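Local structure of putative drug/sodium antiporter (Escherichia coli, 4Z3N) at residues Ile184-Leu189 with Val225-Tyr230; Val282-Asn287 with Met430-Val435; Arg377-Ala382 with Gly434-Ala439. The protein is the MATE-family membrane transporter ClbM, probably an antiporter, which is linked to transport of the bacterial genotoxin colibactin. One frame throughout, in Å; residues are numbered along the deposited sequence.

Interaction 1. Residues Ile184-Leu189 with Val225-Tyr230; sequences IMKASL and VAYFIY
The rings of Tyr227 and Phe228 meet helix 181-204 in different ways. The Tyr227 ring presents one face to Ala187: backbone N of Ala187 lies 4.2 Å above the ring plane, shifted toward the rim, and CA lies over the same face. The Phe228 ring has Ile184 CA at its edge, with CE1 as the closest ring atom at 4.1 Å. Ala187 CB approaches the Phe228 ring obliquely.

The contact belongs to a transmembrane helical hairpin of the MATE fold. Helix 181-204 and helix 209-232 follow each other in the chain and run roughly antiparallel, at 146° between their directions. The local axes are 9.3 Å apart. Both rings reach the Ala187 methyl group: CB of Ala187 lies 3.5 Å from Phe228 CE1. The two rings leave their backbone differently. Tyr227 CG is anti to the backbone N (chi1 -168°), whereas Phe228 CG is anti to the carbonyl carbon.

The packing is apolar, and no hydrogen bond joins the segments. Phe228 also meets the Phe175 ring of helix 162-177, with the planes about 25° apart. Ile184 touches that helix too, and Met39 of helix 28-56.

On the more exposed side, the extended Lys186 chain crosses Tyr227 obliquely. Lys186 CB and CD each lie 3.5 Å from Tyr227 OH.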
# COMPACT_ATOMS: atom_id res chain seq x y z
N ILE A 184 8.03 7.05 13.11
CA ILE A 184 7.09 7.07 12.00
C ILE A 184 5.70 7.46 12.50
O ILE A 184 5.00 8.23 11.85
CB ILE A 184 7.03 5.70 11.29
CG1 ILE A 184 8.36 5.41 10.58
CG2 ILE A 184 5.89 5.67 10.30
CD1 ILE A 184 8.41 4.08 9.87
N MET A 185 5.32 6.96 13.67
CA MET A 185 3.99 7.26 14.19
C MET A 185 3.88 8.71 14.63
O MET A 185 2.83 9.33 14.45
CB MET A 185 3.61 6.35 15.36
CG MET A 185 2.15 6.57 15.81
SD MET A 185 1.74 6.00 17.48
CE MET A 185 2.95 6.90 18.45
N LYS A 186 4.97 9.23 15.21
CA LYS A 186 5.02 10.62 15.66
C LYS A 186 5.11 11.59 14.48
O LYS A 186 4.41 12.60 14.46
CB LYS A 186 6.19 10.84 16.61
CG LYS A 186 5.97 10.25 18.01
CD LYS A 186 7.22 10.37 18.86
CE LYS A 186 7.30 9.27 19.93
NZ LYS A 186 8.67 9.19 20.53
N ALA A 187 5.93 11.26 13.49
CA ALA A 187 5.95 12.01 12.25
C ALA A 187 4.55 12.09 11.66
O ALA A 187 4.10 13.16 11.24
CB ALA A 187 6.90 11.39 11.25
N SER A 188 3.87 10.95 11.62
CA SER A 188 2.53 10.90 11.06
C SER A 188 1.56 11.85 11.78
O SER A 188 0.81 12.59 11.15
CB SER A 188 2.00 9.46 11.11
OG SER A 188 2.42 8.72 9.98
N LEU A 189 1.59 11.82 13.11
CA LEU A 189 0.71 12.63 13.92
C LEU A 189 0.97 14.12 13.68
O LEU A 189 0.03 14.91 13.53
CB LEU A 189 0.88 12.28 15.40
CG LEU A 189 0.21 10.98 15.83
CD1 LEU A 189 0.61 10.58 17.25
CD2 LEU A 189 -1.30 11.11 15.70
N VAL A 225 8.75 15.23 6.69
CA VAL A 225 10.09 15.13 6.15
C VAL A 225 11.10 15.79 7.08
O VAL A 225 12.17 15.24 7.38
CB VAL A 225 10.17 15.77 4.75
CG1 VAL A 225 11.59 15.81 4.26
CG2 VAL A 225 9.30 15.01 3.78
N ALA A 226 10.75 16.99 7.52
CA ALA A 226 11.54 17.71 8.49
C ALA A 226 11.75 16.89 9.77
O ALA A 226 12.88 16.74 10.24
CB ALA A 226 10.88 19.03 8.81
N TYR A 227 10.67 16.36 10.33
CA TYR A 227 10.74 15.57 11.55
C TYR A 227 11.74 14.42 11.44
O TYR A 227 12.50 14.14 12.37
CB TYR A 227 9.37 15.00 11.90
CG TYR A 227 9.30 14.40 13.27
CD1 TYR A 227 9.75 13.11 13.51
CD2 TYR A 227 8.79 15.13 14.34
CE1 TYR A 227 9.70 12.56 14.78
CE2 TYR A 227 8.73 14.58 15.61
CZ TYR A 227 9.19 13.30 15.82
OH TYR A 227 9.14 12.74 17.08
N PHE A 228 11.73 13.75 10.29
CA PHE A 228 12.60 12.61 10.05
C PHE A 228 14.07 13.00 10.08
O PHE A 228 14.87 12.40 10.81
CB PHE A 228 12.26 11.96 8.71
CG PHE A 228 11.05 11.07 8.76
CD1 PHE A 228 10.73 10.38 9.91
CD2 PHE A 228 10.24 10.92 7.64
CE1 PHE A 228 9.60 9.56 9.95
CE2 PHE A 228 9.13 10.11 7.67
CZ PHE A 228 8.80 9.43 8.83
N ILE A 229 14.42 14.01 9.30
CA ILE A 229 15.81 14.44 9.21
C ILE A 229 16.32 14.95 10.55
O ILE A 229 17.45 14.63 10.94
CB ILE A 229 15.99 15.52 8.13
CG1 ILE A 229 15.60 14.96 6.75
CG2 ILE A 229 17.43 16.01 8.11
CD1 ILE A 229 15.82 15.94 5.61
N TYR A 230 15.52 15.73 11.27
CA TYR A 230 15.96 16.18 12.59
C TYR A 230 16.16 15.00 13.52
O TYR A 230 17.19 14.91 14.17
CB TYR A 230 14.98 17.20 13.19
CG TYR A 230 15.08 18.55 12.52
CD1 TYR A 230 16.30 18.99 11.99
CD2 TYR A 230 13.97 19.38 12.39
CE1 TYR A 230 16.40 20.22 11.36
CE2 TYR A 230 14.07 20.62 11.75
CZ TYR A 230 15.29 21.03 11.24
OH TYR A 230 15.40 22.24 10.62

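Interaction 2. Residues Val282-Asn287 with Met430-Val435; sequences VRLDVN and MRITGV
Leu284 carries this contact, and its CB already touches the other segment. Leu284 CB lies 3.5 Å from Ile432 CD1. CG is anti to the carbonyl carbon (chi1 -76°), and from there the two methyl groups part. Leu284 CD1 reaches the start of helix 432-453, 3.4 Å from Arg431 O and 3.8 Å from Val435 CG2. Leu284 CD2 sits over one face of the Arg431 guanidinium, with NH1 nearest at 3.8 Å. The Arg431 chain bends at chi3 and brings this group to Leu284, whose carbonyl O lies in plane at its edge, too far to bond.

No hydrogen bond crosses between the segments. Arg431 is the N-cap residue of its helix, and its O accepts from Val435 N in the first turn. Asp285 is likewise an N-cap: OD1 takes Asn287 N nearly along its C-O axis. Asp285 CB also rests against Ile432 CG1, at 4.2 Å.

The contact therefore joins the turn between helix 250-284 and helix 286-322 to the N-terminal end of helix 432-453. Helix 366-379 lies alongside: Tyr371 OH hydrogen-bonds Asp285 OD2 and its side chain packs on Ile432. Ile281 of helix 250-284 touches both Ile432 and Val435.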
# COMPACT_ATOMS: atom_id res chain seq x y z
N VAL A 282 -19.15 -3.98 -15.21
CA VAL A 282 -19.84 -2.93 -15.96
C VAL A 282 -20.59 -3.49 -17.18
O VAL A 282 -21.75 -3.13 -17.42
CB VAL A 282 -18.83 -1.84 -16.42
CG1 VAL A 282 -18.90 -1.63 -17.91
CG2 VAL A 282 -19.06 -0.53 -15.66
N ARG A 283 -19.94 -4.37 -17.93
CA ARG A 283 -20.54 -5.00 -19.10
C ARG A 283 -21.69 -5.94 -18.72
O ARG A 283 -22.49 -6.32 -19.58
CB ARG A 283 -19.47 -5.77 -19.90
CG ARG A 283 -20.02 -6.57 -21.08
CD ARG A 283 -18.96 -6.83 -22.15
NE ARG A 283 -18.39 -8.17 -22.06
CZ ARG A 283 -18.92 -9.26 -22.62
NH1 ARG A 283 -20.04 -9.17 -23.32
NH2 ARG A 283 -18.32 -10.44 -22.48
N LEU A 284 -21.79 -6.31 -17.45
CA LEU A 284 -22.86 -7.22 -17.02
C LEU A 284 -24.04 -6.48 -16.39
O LEU A 284 -25.18 -6.65 -16.83
CB LEU A 284 -22.33 -8.26 -16.05
CG LEU A 284 -21.52 -9.40 -16.66
CD1 LEU A 284 -21.03 -10.35 -15.56
CD2 LEU A 284 -22.33 -10.14 -17.72
N ASP A 285 -23.80 -5.77 -15.29
CA ASP A 285 -24.78 -4.83 -14.75
C ASP A 285 -24.13 -3.56 -14.17
O ASP A 285 -23.36 -3.60 -13.22
CB ASP A 285 -25.64 -5.54 -13.71
CG ASP A 285 -26.75 -4.68 -13.15
OD1 ASP A 285 -26.49 -3.50 -12.82
OD2 ASP A 285 -27.88 -5.19 -13.03
N VAL A 286 -24.51 -2.42 -14.73
CA VAL A 286 -24.06 -1.10 -14.31
C VAL A 286 -24.23 -0.84 -12.81
O VAL A 286 -23.49 -0.03 -12.24
CB VAL A 286 -24.83 -0.01 -15.14
CG1 VAL A 286 -24.51 1.41 -14.69
CG2 VAL A 286 -24.53 -0.18 -16.61
N ASN A 287 -25.22 -1.49 -12.19
CA ASN A 287 -25.48 -1.29 -10.75
C ASN A 287 -24.41 -1.95 -9.86
O ASN A 287 -24.01 -1.40 -8.83
CB ASN A 287 -26.87 -1.83 -10.38
CG ASN A 287 -28.01 -1.10 -11.10
OD1 ASN A 287 -28.22 0.10 -10.90
ND2 ASN A 287 -28.77 -1.84 -11.91
N MET A 430 -24.05 -18.02 -14.84
CA MET A 430 -24.02 -17.15 -13.64
C MET A 430 -23.58 -15.80 -14.14
O MET A 430 -22.89 -15.74 -15.15
CB MET A 430 -23.05 -17.71 -12.58
CG MET A 430 -23.19 -19.22 -12.37
SD MET A 430 -22.04 -20.01 -11.24
CE MET A 430 -22.16 -18.90 -9.83
N ARG A 431 -24.00 -14.69 -13.55
CA ARG A 431 -23.51 -13.47 -14.19
C ARG A 431 -22.64 -12.63 -13.27
O ARG A 431 -21.42 -12.83 -13.23
CB ARG A 431 -24.68 -12.64 -14.72
CG ARG A 431 -25.63 -13.43 -15.63
CD ARG A 431 -26.63 -12.50 -16.35
NE ARG A 431 -26.46 -12.53 -17.80
CZ ARG A 431 -26.23 -11.46 -18.56
NH1 ARG A 431 -26.13 -10.25 -18.03
NH2 ARG A 431 -26.09 -11.61 -19.88
N ILE A 432 -23.25 -11.77 -12.46
CA ILE A 432 -22.48 -10.99 -11.51
C ILE A 432 -22.04 -11.90 -10.35
O ILE A 432 -20.93 -11.76 -9.84
CB ILE A 432 -23.28 -9.78 -11.01
CG1 ILE A 432 -23.42 -8.75 -12.15
CG2 ILE A 432 -22.63 -9.16 -9.78
CD1 ILE A 432 -22.15 -8.07 -12.53
N THR A 433 -22.90 -12.83 -9.96
CA THR A 433 -22.58 -13.82 -8.93
C THR A 433 -21.36 -14.63 -9.34
O THR A 433 -20.59 -15.10 -8.50
CB THR A 433 -23.76 -14.79 -8.67
OG1 THR A 433 -24.75 -14.12 -7.89
CG2 THR A 433 -23.30 -16.00 -7.90
N GLY A 434 -21.19 -14.78 -10.66
CA GLY A 434 -20.05 -15.51 -11.21
C GLY A 434 -18.76 -14.71 -11.08
O GLY A 434 -17.73 -15.28 -10.84
N VAL A 435 -18.83 -13.40 -11.28
CA VAL A 435 -17.69 -12.55 -11.05
C VAL A 435 -17.20 -12.68 -9.61
O VAL A 435 -16.04 -12.99 -9.35
CB VAL A 435 -18.02 -11.06 -11.33
CG1 VAL A 435 -16.79 -10.19 -11.11
CG2 VAL A 435 -18.58 -10.88 -12.75

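Interaction 3. Residues Arg377-Ala382 with Gly434-Ala439; sequences RIMALA and GVYFGA. With OLC ((2R)-2,3-dihydroxypropyl (9Z)-octadec-9-enoate), chain B; OLC ((2R)-2,3-dihydroxypropyl (9Z)-octadec-9-enoate), chain D; OLC ((2R)-2,3-dihydroxypropyl (9Z)-octadec-9-enoate), chain C.
Within the transmembrane helix bundle of the MATE fold, this contact joins the C-terminal part of helix 366-379 to helix 432-453. It combines a CH-pi contact with a Met-aromatic contact, made by two consecutive residues.

Ile378 makes the first. Ile378 CG2, anti to the backbone N, stands over the centre of the Phe437 ring, 3.6 Å from the centroid and only 12° off the ring normal. The two side chains cross at about a right angle. The other branch runs extended and brings Ile378 CD1 to 3.5 Å from Phe437 CE2. That same CD1 lies at the edge of the Tyr436 ring, while Ile378 CG2 also packs 4.0 Å from Tyr436 CB. Ile378 thus lies between the two aromatic residues.

Met379 makes the second. Met379 SD is 4.9 Å from the centroid of the Tyr436 ring, at 51° from the normal, so the approach is oblique. Met379 CG rests 3.6 Å from Tyr436 O. A bend at chi3 (75°) turns Met379 CE to Ala439 CB, 4.1 Å away. No hydrogen bond links the segments.

Tyr277 of helix 250-284 covers Met379 and Tyr436 further. Tyr371 and Leu374 of helix 366-379 also pack on Tyr436.

Monoolein molecules border the contact. The one of chain C meets the edge of the Phe437 ring with its C3. That of chain D lays its acyl C4 over one face of the Arg377 guanidinium. The monoolein of chain B lines Met379 and Ala439: its C5 is 3.3 Å from Met379 CE, and its C24 is 3.4 Å from Ala439 CB.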
# COMPACT_ATOMS: atom_id res chain seq x y z
N ARG A 377 -21.36 -10.51 1.05
CA ARG A 377 -21.72 -11.80 1.60
C ARG A 377 -20.89 -12.92 0.99
O ARG A 377 -20.50 -13.88 1.67
CB ARG A 377 -23.20 -12.10 1.38
CG ARG A 377 -24.14 -11.25 2.21
CD ARG A 377 -25.39 -12.03 2.47
NE ARG A 377 -26.28 -11.37 3.40
CZ ARG A 377 -27.53 -11.02 3.11
NH1 ARG A 377 -28.02 -11.26 1.90
NH2 ARG A 377 -28.27 -10.42 4.04
N ILE A 378 -20.65 -12.81 -0.31
CA ILE A 378 -19.90 -13.85 -1.00
C ILE A 378 -18.39 -13.71 -0.77
O ILE A 378 -17.75 -14.67 -0.38
CB ILE A 378 -20.22 -13.86 -2.50
CG1 ILE A 378 -21.71 -14.22 -2.70
CG2 ILE A 378 -19.29 -14.83 -3.25
CD1 ILE A 378 -22.13 -14.47 -4.14
N MET A 379 -17.85 -12.52 -0.99
CA MET A 379 -16.40 -12.33 -1.02
C MET A 379 -15.70 -11.96 0.30
O MET A 379 -14.48 -12.06 0.39
CB MET A 379 -16.06 -11.24 -2.05
CG MET A 379 -16.53 -11.51 -3.47
SD MET A 379 -16.18 -10.14 -4.59
CE MET A 379 -14.42 -10.34 -4.80
N ALA A 380 -16.46 -11.54 1.30
CA ALA A 380 -15.86 -10.96 2.51
C ALA A 380 -14.94 -11.92 3.26
O ALA A 380 -13.87 -11.53 3.71
CB ALA A 380 -16.93 -10.45 3.44
N LEU A 381 -15.37 -13.17 3.40
CA LEU A 381 -14.58 -14.14 4.14
C LEU A 381 -13.27 -14.46 3.43
O LEU A 381 -12.35 -14.98 4.06
CB LEU A 381 -15.39 -15.42 4.37
CG LEU A 381 -16.49 -15.27 5.42
CD1 LEU A 381 -17.39 -16.51 5.50
CD2 LEU A 381 -15.82 -14.99 6.73
N ALA A 382 -13.18 -14.16 2.14
CA ALA A 382 -11.93 -14.35 1.42
C ALA A 382 -10.87 -13.41 1.99
O ALA A 382 -9.69 -13.76 2.02
CB ALA A 382 -12.10 -14.11 -0.05
N GLY A 434 -21.19 -14.78 -10.66
CA GLY A 434 -20.05 -15.51 -11.21
C GLY A 434 -18.76 -14.71 -11.08
O GLY A 434 -17.73 -15.28 -10.84
N VAL A 435 -18.83 -13.40 -11.28
CA VAL A 435 -17.69 -12.55 -11.05
C VAL A 435 -17.20 -12.68 -9.61
O VAL A 435 -16.04 -12.99 -9.35
CB VAL A 435 -18.02 -11.06 -11.33
CG1 VAL A 435 -16.79 -10.19 -11.11
CG2 VAL A 435 -18.58 -10.88 -12.75
N TYR A 436 -18.12 -12.44 -8.67
CA TYR A 436 -17.81 -12.51 -7.25
C TYR A 436 -17.09 -13.81 -6.88
O TYR A 436 -16.05 -13.79 -6.19
CB TYR A 436 -19.08 -12.38 -6.44
CG TYR A 436 -19.83 -11.10 -6.62
CD1 TYR A 436 -19.21 -9.96 -7.10
CD2 TYR A 436 -21.18 -11.03 -6.28
CE1 TYR A 436 -19.93 -8.77 -7.24
CE2 TYR A 436 -21.90 -9.86 -6.41
CZ TYR A 436 -21.27 -8.73 -6.89
OH TYR A 436 -22.02 -7.59 -7.01
N PHE A 437 -17.62 -14.95 -7.33
CA PHE A 437 -17.01 -16.21 -6.97
C PHE A 437 -15.67 -16.40 -7.69
O PHE A 437 -14.68 -16.82 -7.09
CB PHE A 437 -17.94 -17.39 -7.27
CG PHE A 437 -18.96 -17.64 -6.20
CD1 PHE A 437 -18.57 -18.16 -4.96
CD2 PHE A 437 -20.30 -17.34 -6.41
CE1 PHE A 437 -19.50 -18.39 -3.95
CE2 PHE A 437 -21.24 -17.57 -5.40
CZ PHE A 437 -20.84 -18.09 -4.17
N GLY A 438 -15.64 -16.06 -8.97
CA GLY A 438 -14.45 -16.28 -9.76
C GLY A 438 -13.30 -15.46 -9.22
O GLY A 438 -12.19 -15.96 -9.07
N ALA A 439 -13.60 -14.21 -8.89
CA ALA A 439 -12.58 -13.24 -8.53
C ALA A 439 -11.85 -13.61 -7.24
O ALA A 439 -10.66 -13.35 -7.10
CB ALA A 439 -13.20 -11.85 -8.41
C18 OLC B . -4.21 -6.24 -1.86
C10 OLC B . -11.86 -10.58 -1.82
C9 OLC B . -12.11 -9.26 -1.71
C17 OLC B . -5.61 -6.78 -1.68
C11 OLC B . -10.81 -11.10 -2.78
C8 OLC B . -13.54 -8.79 -1.49
C24 OLC B . -10.48 -10.55 -9.91
C16 OLC B . -5.82 -7.95 -2.62
C12 OLC B . -10.13 -9.98 -3.56
C7 OLC B . -13.63 -7.28 -1.31
C15 OLC B . -7.18 -8.59 -2.38
C13 OLC B . -8.63 -10.24 -3.64
C6 OLC B . -13.51 -6.57 -2.64
C14 OLC B . -7.80 -8.97 -3.72
C5 OLC B . -14.41 -7.22 -3.68
C4 OLC B . -13.91 -6.86 -5.07
C3 OLC B . -12.42 -7.11 -5.19
C2 OLC B . -11.97 -7.19 -6.63
C21 OLC B . -9.62 -9.95 -7.64
C1 OLC B . -10.73 -8.07 -6.74
C22 OLC B . -9.27 -10.56 -8.99
O19 OLC B . -9.93 -8.16 -5.83
O25 OLC B . -10.07 -10.16 -11.21
O23 OLC B . -8.23 -9.81 -9.59
O20 OLC B . -10.57 -8.92 -7.85
C9 OLC D . -21.83 -16.10 4.81
C8 OLC D . -23.16 -15.98 4.10
C7 OLC D . -24.15 -15.18 4.93
C6 OLC D . -25.47 -15.00 4.20
C5 OLC D . -26.53 -14.43 5.13
C4 OLC D . -27.90 -14.55 4.46
C3 OLC D . -28.95 -15.14 5.39
C2 OLC D . -30.29 -15.29 4.69
C1 OLC D . -31.11 -14.02 4.76
C9 OLC C . -14.61 -19.13 2.51
C8 OLC C . -15.38 -18.39 1.42
C7 OLC C . -16.73 -19.06 1.19
C6 OLC C . -17.78 -18.00 0.90
C5 OLC C . -19.09 -18.68 0.57
C4 OLC C . -20.22 -17.66 0.53
C3 OLC C . -21.40 -18.19 -0.28
C2 OLC C . -22.69 -17.55 0.20
C1 OLC C . -23.55 -17.15 -0.98

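In the fold
From the N terminus, interaction 1 comes first. It closes a helical hairpin of two consecutive helices, 181-204 and 209-232, and is complete before the others open. Interaction 2 opens next, at the turn after helix 250-284, and interaction 3 opens within its long loop, on helix 366-379. Both end on helix 432-453 and its start, where they share Gly434 and Val435. Their centres are 12 Å apart, and they touch through Met430 with Phe437 and Thr433 with Ile378. Together they tie helices 250-284, 286-322 and 366-379 to helix 432-453. Interaction 1 lies across the chain's centre from both, its centre about 45 Å from that of interaction 2.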